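Local coordinates for protein dehalogenase-like hydrolase (Ralstonia solanacearum, PDB 3UMB) that probably catalyses the hydrolytic dehalogenation of small (S)-2-haloalkanoic acids to the corresponding (R)-2-hydroxyalkanoic acids, as a member of the HAD-like hydrolase superfamily, at residues E34-L39 and L79-G84. Residues are numbered along the deposited sequence; the frame is centred on the assembly and turned at random.
With MG (magnesium ion), chain I.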
# COMPACT_ATOMS: atom_id res chain seq x y z
N GLU A 34 -13.15 13.68 -8.94
CA GLU A 34 -11.74 13.40 -9.04
C GLU A 34 -11.19 13.01 -7.65
O GLU A 34 -10.26 12.19 -7.57
CB GLU A 34 -11.00 14.60 -9.62
CG GLU A 34 -9.60 14.31 -10.22
CD GLU A 34 -8.89 15.62 -10.65
OE1 GLU A 34 -9.60 16.60 -11.03
OE2 GLU A 34 -7.64 15.69 -10.63
N ALA A 35 -11.77 13.57 -6.58
CA ALA A 35 -11.37 13.25 -5.21
C ALA A 35 -11.77 11.83 -4.82
O ALA A 35 -10.94 11.08 -4.28
CB ALA A 35 -11.94 14.25 -4.22
N LEU A 36 -13.03 11.46 -5.09
CA LEU A 36 -13.51 10.12 -4.79
C LEU A 36 -12.67 9.07 -5.52
O LEU A 36 -12.33 8.03 -4.94
CB LEU A 36 -14.98 9.94 -5.19
CG LEU A 36 -15.62 8.56 -5.00
CD1 LEU A 36 -15.41 8.03 -3.60
CD2 LEU A 36 -17.13 8.55 -5.30
N SER A 37 -12.37 9.36 -6.80
CA SER A 37 -11.86 8.35 -7.69
C SER A 37 -10.42 8.10 -7.27
O SER A 37 -10.02 6.96 -7.07
CB SER A 37 -12.04 8.73 -9.18
OG SER A 37 -11.00 9.57 -9.62
N VAL A 38 -9.68 9.18 -7.05
CA VAL A 38 -8.37 9.07 -6.41
C VAL A 38 -8.37 8.30 -5.07
O VAL A 38 -7.59 7.34 -4.93
CB VAL A 38 -7.71 10.42 -6.18
CG1 VAL A 38 -6.35 10.21 -5.55
CG2 VAL A 38 -7.56 11.20 -7.51
N LEU A 39 -9.20 8.71 -4.09
CA LEU A 39 -9.21 8.07 -2.77
C LEU A 39 -9.59 6.60 -2.89
O LEU A 39 -9.04 5.77 -2.21
CB LEU A 39 -10.13 8.79 -1.77
CG LEU A 39 -10.19 8.26 -0.35
CD1 LEU A 39 -8.79 8.13 0.23
CD2 LEU A 39 -11.15 9.12 0.52
N LEU A 79 -15.17 11.12 2.66
CA LEU A 79 -15.34 12.29 1.84
C LEU A 79 -16.73 12.86 2.05
O LEU A 79 -17.13 13.81 1.35
CB LEU A 79 -15.13 11.93 0.36
CG LEU A 79 -13.72 11.83 -0.23
CD1 LEU A 79 -13.81 11.41 -1.69
CD2 LEU A 79 -12.97 13.17 -0.06
N ASN A 80 -17.47 12.29 2.99
CA ASN A 80 -18.83 12.73 3.35
C ASN A 80 -19.85 12.77 2.21
O ASN A 80 -20.71 13.64 2.19
CB ASN A 80 -18.77 14.10 4.04
CG ASN A 80 -18.06 14.02 5.36
OD1 ASN A 80 -18.33 13.09 6.14
ND2 ASN A 80 -17.16 14.97 5.63
N LEU A 81 -19.77 11.77 1.32
CA LEU A 81 -20.66 11.62 0.16
C LEU A 81 -21.86 10.67 0.38
O LEU A 81 -21.68 9.57 0.92
CB LEU A 81 -19.85 11.11 -1.03
CG LEU A 81 -18.58 11.89 -1.35
CD1 LEU A 81 -17.84 11.18 -2.53
CD2 LEU A 81 -18.89 13.34 -1.69
N PRO A 82 -23.08 11.07 -0.06
CA PRO A 82 -24.31 10.24 0.09
C PRO A 82 -24.42 8.95 -0.79
O PRO A 82 -25.22 8.88 -1.74
CB PRO A 82 -25.44 11.23 -0.25
CG PRO A 82 -24.83 12.23 -1.10
CD PRO A 82 -23.41 12.39 -0.62
N LEU A 83 -23.65 7.93 -0.42
CA LEU A 83 -23.59 6.66 -1.14
C LEU A 83 -24.48 5.62 -0.46
O LEU A 83 -24.07 4.94 0.47
CB LEU A 83 -22.14 6.13 -1.20
CG LEU A 83 -21.91 4.81 -1.96
CD1 LEU A 83 -21.34 5.09 -3.36
CD2 LEU A 83 -20.99 3.89 -1.17
N GLY A 84 -25.70 5.50 -0.95
CA GLY A 84 -26.57 4.39 -0.57
C GLY A 84 -26.59 3.34 -1.69
O GLY A 84 -25.77 3.37 -2.59
MG MG I . -18.12 10.85 7.18
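L79 lays its CD1 methyl over one face of the flat peptide that joins A35 to L36, above its L36 end, with CD1 to L36 N at 3.5 Å. The same methyl sits 3.4 Å from L36 CA, a close fit against the helix backbone, flanked by L36 CB and by A35 CB, the latter 4.2 Å from CD1. The other flat group, the N80 amide, turns away from the helix; its OD1 binds a magnesium ion at 2.5 Å, a site that the A77 carbonyl oxygen shares.

One turn on, L39 brings CD2 to 3.8 Å from L79 CG, the two side chains running antiparallel past each other. CB, CD1 and CD2 of L36 gather round the L81 CD1 methyl, CD2 closest at 3.9 Å, and those two chains meet at a slant. F29 touches both L36 and L81, and A75 and C76 of helix 64-78 also contact L36.

This joins the start of helix 33-54 to the end of helix 64-78 in the helical cap expected of L-2-haloacid dehalogenases. N80, with positive phi, ends that second helix as the C-prime residue of a Schellman motif; L79 and L81, its two neighbours, both point their side chains toward helix 33-54. No hydrogen bond crosses between the segments; apolar carbon does the joining, from leucine side chains, A35 CB and the helix backbone, while the loop's polar metal ligand faces elsewhere, so cohesion here rests on shape and apolar burial.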